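Local coordinates for peptide ABC transporter, peptide-binding protein (Enterococcus faecalis, PDB 3O6P), which probably serves as the extracellular peptide-binding component of an ABC transporter, the present chain being one piece of that longer protein, at residues N51-P55 with E213-M217; K66-A72 with W206-L210. All blocks are in the same frame, centred on the assembly; numbering follows the deposited sequence.

Contact 1 of 2, residues N51-P55 with E213-M217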
ATOM      1  N   ASN A  51       6.076   8.698   0.956  1.00 12.99           N
ATOM      2  CA  ASN A  51       5.461   9.343   2.121  1.00 13.77           C
ATOM      3  C   ASN A  51       4.260   8.509   2.561  1.00 13.23           C
ATOM      4  O   ASN A  51       4.106   8.185   3.747  1.00 13.39           O
ATOM      5  CB  ASN A  51       4.993  10.749   1.772  1.00 13.89           C
ATOM      6  CG  ASN A  51       4.345  11.429   2.943  1.00 15.70           C
ATOM      7  OD1 ASN A  51       5.041  11.873   3.868  1.00 17.38           O
ATOM      8  ND2 ASN A  51       2.994  11.478   2.948  1.00 15.86           N
ATOM      9  N   GLY A  52       3.442   8.140   1.581  1.00 12.64           N
ATOM     10  CA  GLY A  52       2.209   7.364   1.820  1.00 11.97           C
ATOM     11  C   GLY A  52       1.760   6.782   0.500  1.00 11.88           C
ATOM     12  O   GLY A  52       2.563   6.229  -0.277  1.00 12.40           O
ATOM     13  N   LEU A  53       0.462   6.886   0.244  1.00 11.73           N
ATOM     14  CA  LEU A  53      -0.102   6.390  -0.995  1.00 11.82           C
ATOM     15  C   LEU A  53      -0.053   7.472  -2.059  1.00 12.77           C
ATOM     16  O   LEU A  53       0.459   7.249  -3.159  1.00 12.76           O
ATOM     17  CB  LEU A  53      -1.542   5.913  -0.768  1.00 12.31           C
ATOM     18  CG  LEU A  53      -2.299   5.533  -2.041  1.00 12.12           C
ATOM     19  CD1 LEU A  53      -1.591   4.368  -2.767  1.00 14.66           C
ATOM     20  CD2 LEU A  53      -3.765   5.180  -1.754  1.00 13.46           C
ATOM     21  N   VAL A  54      -0.597   8.637  -1.758  1.00 12.59           N
ATOM     22  CA  VAL A  54      -0.592   9.718  -2.770  1.00 13.94           C
ATOM     23  C   VAL A  54       0.849  10.243  -2.871  1.00 14.20           C
ATOM     24  O   VAL A  54       1.465  10.532  -1.832  1.00 14.42           O
ATOM     25  CB  VAL A  54      -1.541  10.853  -2.331  1.00 13.57           C
ATOM     26  CG1 VAL A  54      -1.398  12.081  -3.243  1.00 15.89           C
ATOM     27  CG2 VAL A  54      -2.992  10.363  -2.338  1.00 14.16           C
ATOM     28  N   PRO A  55       1.406  10.348  -4.099  1.00 15.31           N
ATOM     29  CA  PRO A  55       2.784  10.873  -4.231  1.00 16.09           C
ATOM     30  C   PRO A  55       2.959  12.269  -3.665  1.00 17.28           C
ATOM     31  O   PRO A  55       2.028  13.079  -3.701  1.00 17.88           O
ATOM     32  CB  PRO A  55       2.994  10.925  -5.748  1.00 16.92           C
ATOM     33  CG  PRO A  55       2.127   9.850  -6.247  1.00 16.75           C
ATOM     34  CD  PRO A  55       0.899   9.870  -5.395  1.00 15.85           C
ATOM     35  N   GLU A 213      -6.499   9.502   2.855  1.00 11.51           N
ATOM     36  CA  GLU A 213      -5.073   9.094   2.917  1.00 11.26           C
ATOM     37  C   GLU A 213      -4.708   8.661   4.336  1.00 11.01           C
ATOM     38  O   GLU A 213      -4.089   7.625   4.523  1.00 10.74           O
ATOM     39  CB  GLU A 213      -4.172  10.267   2.467  1.00 12.23           C
ATOM     40  CG  GLU A 213      -2.663  10.089   2.735  1.00 12.22           C
ATOM     41  CD  GLU A 213      -1.886   9.273   1.691  1.00 13.42           C
ATOM     42  OE1 GLU A 213      -2.398   8.981   0.590  1.00 14.03           O
ATOM     43  OE2 GLU A 213      -0.713   8.944   1.985  1.00 14.57           O
ATOM     44  N   LYS A 214      -5.055   9.469   5.329  1.00 10.70           N
ATOM     45  CA  LYS A 214      -4.679   9.151   6.723  1.00 11.25           C
ATOM     46  C   LYS A 214      -5.375   7.882   7.190  1.00 11.72           C
ATOM     47  O   LYS A 214      -4.850   7.155   8.041  1.00 12.87           O
ATOM     48  CB  LYS A 214      -4.969  10.313   7.669  1.00 12.17           C
ATOM     49  CG  LYS A 214      -4.094  11.540   7.376  1.00 12.82           C
ATOM     50  CD  LYS A 214      -4.141  12.591   8.446  1.00 20.81           C
ATOM     51  CE  LYS A 214      -5.354  13.416   8.436  1.00 20.63           C
ATOM     52  NZ  LYS A 214      -5.170  14.541   9.468  1.00 22.52           N
ATOM     53  N   THR A 215      -6.561   7.603   6.646  1.00 10.60           N
ATOM     54  CA  THR A 215      -7.276   6.390   7.078  1.00 11.58           C
ATOM     55  C   THR A 215      -6.595   5.119   6.547  1.00 10.98           C
ATOM     56  O   THR A 215      -6.302   4.201   7.313  1.00 12.24           O
ATOM     57  CB  THR A 215      -8.734   6.427   6.617  1.00 11.26           C
ATOM     58  OG1 THR A 215      -9.379   7.569   7.217  1.00 13.41           O
ATOM     59  CG2 THR A 215      -9.477   5.146   7.047  1.00 13.34           C
ATOM     60  N   ILE A 216      -6.322   5.082   5.254  1.00 10.86           N
ATOM     61  CA  ILE A 216      -5.693   3.882   4.676  1.00  9.97           C
ATOM     62  C   ILE A 216      -4.263   3.695   5.167  1.00 10.42           C
ATOM     63  O   ILE A 216      -3.829   2.566   5.373  1.00 10.73           O
ATOM     64  CB  ILE A 216      -5.813   3.827   3.134  1.00  9.64           C
ATOM     65  CG1 ILE A 216      -5.429   2.433   2.618  1.00 10.64           C
ATOM     66  CG2 ILE A 216      -5.037   4.966   2.462  1.00 10.56           C
ATOM     67  CD1 ILE A 216      -5.782   2.228   1.150  1.00  9.93           C
HETATM   68  N   MSE A 217      -3.541   4.796   5.415  1.00  9.70           N
HETATM   69  CA  MSE A 217      -2.201   4.641   5.995  1.00 10.39           C
HETATM   70  C   MSE A 217      -2.265   4.257   7.455  1.00 11.09           C
HETATM   71  O   MSE A 217      -1.384   3.532   7.959  1.00 12.08           O
HETATM   72  CB  MSE A 217      -1.379   5.904   5.771  1.00 10.28           C
HETATM   73  CG  MSE A 217      -1.009   6.049   4.289  1.00 11.42           C
HETATM   74 SE   MSE A 217       0.149   4.644   3.579  0.75 11.64          SE
HETATM   75  CE  MSE A 217      -1.198   3.455   2.835  1.00 13.40           C
TER
HETATM   76  O   HOH W   1       1.106  10.767   0.871  1.00 15.49           O
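Glu213 reaches out from helix 202-218 and places its carboxylate against two successive backbone amides, those of Leu53 and Val54. Its CB and CG run past helix 68-72, touching Phe68 and Ala72, before the chain turns toward the loop: CG stands anti to the backbone N (chi1 169°) and the bend comes at chi2 (83°). CD is nearly equidistant from the two amide nitrogens, 3.6 Å from Leu53 N and 3.7 Å from Val54 N. Beyond it the oxygens divide the work. OE2 of Glu213 takes the N-H of Leu53 through its syn lone pair at 2.9 Å, while OE1 of Glu213 takes that of Val54 at 3.0 Å, also from the syn side but tilted out of the carboxylate plane. OE1 in addition has Val54 CG2 at 3.3 Å. Gly52, with no side chain in the way, brings its CA to 3.3 Å from Glu213 OE2.

A water adds a third donor: it donates to Glu213 OE2 and to Val54 O, and accepts from Asn51 ND2. With two amide N-H groups and a water donating to it, this buried carboxylate is probably kept ionised, and the bidentate grip restricts its rotation about CG-CD. One helical turn on, the selenium of Met217 (a selenomethionine) lies 3.8 Å from Gly52 CA, and Leu53 CD2 comes to 4.4 Å from Ile216 CG2, a looser apolar fringe.

The loop follows helix 35-43 and precedes helix 68-72. Leu53 O bonds to Thr6 OG1 of strand 5-11, and Leu168 of helix 165-168 touches Leu53, Val54 and Glu213. Ile216 meets Phe187 of helix 185-195. The touching residues of the loop thus lie among helix 202-218, helix 165-168 and strand 5-11, with helix 68-72 alongside.

Contact 2 of 2, residues K66-A72 with W206-L210; sequences KDFAKEA and WDDML
Phe68 and Trp206 form a T-shaped pair in which the edge of the phenyl ring, at CD1, addresses one face of the indole; the Phe68 ring and the indole six-membered ring have centroids 5.3 Å apart and planes at 87°. One face of Phe68 carries Leu210 CD2, 3.9 Å from the ring centroid and close to the ring normal, a CH-pi contact. At the phenyl edge lie Trp206 CH2 and the backbone carbonyl of Met209, whose O is 3.4 Å from Phe68 CZ. The two aromatic side chains run in opposed directions.

The indole edge meets Glu71. Glu71 is modelled in two conformers, and in one of them Trp206 NE1 donates to Glu71 OE1 at 2.9 Å, so the bond is tentative. It is bent, 131° at the hydrogen, and the nitrogen approaches from above the carboxylate plane. Leu210 CD2 also reaches Ala72 CB at 3.9 Å, in the residue pair whose CA atoms lie closest, 5.6 Å apart.

Asp67 is the N-cap of helix 68-72, its OD2 accepting weakly from Ala69 N and Lys70 N. Within this piece of a family 5 solute-binding protein, the contact is thus a packing of a short, N-capped helix on the longer helix 202-218, their segment axes 10.7 Å apart and crossing at -66°, with the edge-to-face aromatic pair and Leu210 packed between the two helices.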
ATOM      1  N   LYS A  66       0.240  24.359  -0.024  1.00 44.07           N
ATOM      2  CA  LYS A  66       0.722  23.211   0.753  1.00 37.94           C
ATOM      3  C   LYS A  66       0.567  21.890   0.033  1.00 35.09           C
ATOM      4  O   LYS A  66      -0.459  21.614  -0.589  1.00 34.86           O
ATOM      5  CB  LYS A  66       0.067  23.155   2.122  1.00 37.08           C
ATOM      6  CG  LYS A  66       0.336  24.396   2.969  1.00 37.27           C
ATOM      7  CD  LYS A  66      -0.492  24.389   4.262  1.00 37.80           C
ATOM      8  CE  LYS A  66      -2.002  24.529   3.994  1.00 37.99           C
ATOM      9  NZ  LYS A  66      -2.341  25.807   3.291  1.00 41.32           N
ATOM     10  N   ASP A  67       1.609  21.076   0.116  1.00 33.28           N
ATOM     11  CA  ASP A  67       1.605  19.797  -0.550  1.00 30.69           C
ATOM     12  C   ASP A  67       0.677  18.810   0.153  1.00 27.98           C
ATOM     13  O   ASP A  67       0.669  18.742   1.381  1.00 27.84           O
ATOM     14  CB  ASP A  67       3.019  19.230  -0.578  1.00 31.36           C
ATOM     15  CG  ASP A  67       3.100  17.935  -1.343  1.00 32.47           C
ATOM     16  OD1 ASP A  67       2.681  17.892  -2.524  1.00 35.44           O
ATOM     17  OD2 ASP A  67       3.585  16.959  -0.772  1.00 34.80           O
ATOM     18  N   PHE A  68      -0.090  18.047  -0.622  1.00 24.66           N
ATOM     19  CA  PHE A  68      -0.957  17.007  -0.054  1.00 21.21           C
ATOM     20  C   PHE A  68      -0.198  16.071   0.881  1.00 20.15           C
ATOM     21  O   PHE A  68      -0.664  15.779   1.983  1.00 19.73           O
ATOM     22  CB  PHE A  68      -1.609  16.165  -1.154  1.00 20.59           C
ATOM     23  CG  PHE A  68      -2.626  15.177  -0.635  1.00 18.10           C
ATOM     24  CD1 PHE A  68      -3.962  15.546  -0.451  1.00 16.81           C
ATOM     25  CD2 PHE A  68      -2.242  13.874  -0.325  1.00 17.12           C
ATOM     26  CE1 PHE A  68      -4.902  14.621   0.041  1.00 15.51           C
ATOM     27  CE2 PHE A  68      -3.158  12.946   0.162  1.00 14.09           C
ATOM     28  CZ  PHE A  68      -4.498  13.322   0.343  1.00 15.28           C
ATOM     29  N   ALA A  69       0.938  15.548   0.421  1.00 19.10           N
ATOM     30  CA  ALA A  69       1.689  14.569   1.231  1.00 18.69           C
ATOM     31  C   ALA A  69       2.200  15.186   2.533  1.00 19.65           C
ATOM     32  O   ALA A  69       2.164  14.542   3.585  1.00 19.47           O
ATOM     33  CB  ALA A  69       2.832  13.943   0.428  1.00 18.69           C
ATOM     34  N   LYS A  70       2.660  16.436   2.475  1.00 21.08           N
ATOM     35  CA  LYS A  70       3.135  17.110   3.685  1.00 23.40           C
ATOM     36  C   LYS A  70       1.995  17.317   4.688  1.00 23.28           C
ATOM     37  O   LYS A  70       2.169  17.108   5.894  1.00 23.18           O
ATOM     38  CB  LYS A  70       3.816  18.440   3.357  1.00 25.52           C
ATOM     39  CG  LYS A  70       5.103  18.315   2.590  1.00 30.69           C
ATOM     40  CD  LYS A  70       5.571  19.704   2.149  1.00 38.73           C
ATOM     41  CE  LYS A  70       6.993  19.700   1.609  1.00 41.81           C
ATOM     42  NZ  LYS A  70       7.624  21.058   1.744  1.00 45.74           N
ATOM     43  N   GLU A  71       0.833  17.724   4.185  0.50 23.26           N
ATOM     44  CA  GLU A  71      -0.336  17.930   5.027  0.50 23.59           C
ATOM     45  C   GLU A  71      -0.839  16.631   5.660  0.50 22.18           C
ATOM     46  O   GLU A  71      -1.270  16.624   6.817  0.50 22.22           O
ATOM     47  CB  GLU A  71      -1.462  18.600   4.236  0.50 24.58           C
ATOM     48  CG  GLU A  71      -1.296  20.091   4.082  0.50 27.79           C
ATOM     49  CD  GLU A  71      -2.573  20.760   3.613  0.50 31.32           C
ATOM     50  OE1 GLU A  71      -2.696  20.971   2.395  0.50 34.06           O
ATOM     51  OE2 GLU A  71      -3.458  21.057   4.448  0.50 33.13           O
ATOM     52  N   ALA A  72      -0.781  15.539   4.898  1.00 20.70           N
ATOM     53  CA  ALA A  72      -1.270  14.257   5.367  1.00 18.59           C
ATOM     54  C   ALA A  72      -0.338  13.704   6.440  1.00 18.32           C
ATOM     55  O   ALA A  72      -0.782  12.996   7.338  1.00 19.06           O
ATOM     56  CB  ALA A  72      -1.410  13.259   4.191  1.00 17.99           C
ATOM     57  N   TRP A 206     -10.821  18.688  -0.201  1.00 18.91           N
ATOM     58  CA  TRP A 206      -9.415  18.509   0.179  1.00 18.97           C
ATOM     59  C   TRP A 206      -9.305  17.797   1.524  1.00 18.58           C
ATOM     60  O   TRP A 206      -8.504  16.862   1.698  1.00 17.65           O
ATOM     61  CB  TRP A 206      -8.728  19.883   0.254  1.00 19.77           C
ATOM     62  CG  TRP A 206      -7.245  19.847   0.565  1.00 22.02           C
ATOM     63  CD1 TRP A 206      -6.650  20.134   1.767  1.00 22.96           C
ATOM     64  CD2 TRP A 206      -6.175  19.532  -0.347  1.00 23.91           C
ATOM     65  NE1 TRP A 206      -5.286  20.011   1.657  1.00 23.57           N
ATOM     66  CE2 TRP A 206      -4.965  19.654   0.374  1.00 24.02           C
ATOM     67  CE3 TRP A 206      -6.123  19.168  -1.705  1.00 24.80           C
ATOM     68  CZ2 TRP A 206      -3.711  19.420  -0.213  1.00 26.29           C
ATOM     69  CZ3 TRP A 206      -4.867  18.953  -2.295  1.00 25.96           C
ATOM     70  CH2 TRP A 206      -3.688  19.061  -1.541  1.00 25.80           C
ATOM     71  N   ASP A 207     -10.098  18.242   2.491  0.50 18.35           N
ATOM     72  CA  ASP A 207     -10.054  17.626   3.804  0.50 18.37           C
ATOM     73  C   ASP A 207     -10.542  16.166   3.762  0.50 17.69           C
ATOM     74  O   ASP A 207     -10.011  15.313   4.470  0.50 17.10           O
ATOM     75  CB  ASP A 207     -10.821  18.468   4.831  0.50 18.78           C
ATOM     76  CG  ASP A 207     -10.050  19.715   5.276  0.50 20.60           C
ATOM     77  OD1 ASP A 207      -8.854  19.869   4.947  0.50 22.32           O
ATOM     78  OD2 ASP A 207     -10.654  20.569   5.958  0.50 23.95           O
ATOM     79  N   ASP A 208     -11.545  15.880   2.925  1.00 17.24           N
ATOM     80  CA  ASP A 208     -12.003  14.492   2.728  1.00 16.90           C
ATOM     81  C   ASP A 208     -10.877  13.611   2.155  1.00 15.87           C
ATOM     82  O   ASP A 208     -10.646  12.475   2.614  1.00 15.86           O
ATOM     83  CB  ASP A 208     -13.217  14.459   1.803  1.00 17.77           C
ATOM     84  CG  ASP A 208     -14.498  14.859   2.511  1.00 20.75           C
ATOM     85  OD1 ASP A 208     -14.618  14.594   3.733  1.00 24.08           O
ATOM     86  OD2 ASP A 208     -15.402  15.392   1.838  1.00 23.90           O
HETATM   87  N   MSE A 209     -10.147  14.142   1.179  1.00 15.30           N
HETATM   88  CA  MSE A 209      -9.065  13.363   0.581  1.00 14.77           C
HETATM   89  C   MSE A 209      -7.925  13.151   1.573  1.00 14.45           C
HETATM   90  O   MSE A 209      -7.370  12.046   1.651  1.00 13.99           O
HETATM   91  CB  MSE A 209      -8.560  14.010  -0.698  1.00 14.68           C
HETATM   92  CG  MSE A 209      -9.641  13.998  -1.808  1.00 16.18           C
HETATM   93 SE   MSE A 209      -8.977  14.638  -3.487  0.75 19.09          SE
HETATM   94  CE  MSE A 209      -8.535  16.457  -2.978  1.00 21.50           C
ATOM     95  N   LEU A 210      -7.575  14.194   2.340  1.00 14.81           N
ATOM     96  CA  LEU A 210      -6.560  14.040   3.408  1.00 13.97           C
ATOM     97  C   LEU A 210      -6.965  12.972   4.424  1.00 13.89           C
ATOM     98  O   LEU A 210      -6.142  12.139   4.832  1.00 13.35           O
ATOM     99  CB  LEU A 210      -6.345  15.359   4.151  1.00 14.97           C
ATOM    100  CG  LEU A 210      -5.521  16.420   3.429  1.00 15.81           C
ATOM    101  CD1 LEU A 210      -5.597  17.696   4.267  1.00 17.40           C
ATOM    102  CD2 LEU A 210      -4.080  15.960   3.293  1.00 16.43           C
TER

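How the contacts relate
From the N terminus, the chain leaves strand 5-11, passes helices 23-31 and 35-43, and enters the loop whose residues 51-55 begin contact 1. Residues 66-72 of contact 2 follow soon after. The chain then builds the strands 99-106, 129-136 and 152-158 with their helices before returning in helix 202-218, where 206-210 close contact 2 first and 213-217 close contact 1 afterwards. Contact 2 is therefore nested within the loop of contact 1. Their centres lie 9 Å apart, and they touch through Val54 with Phe68 and Lys214 with Ala72, so one late helix ties together two neighbouring pieces of the early chain.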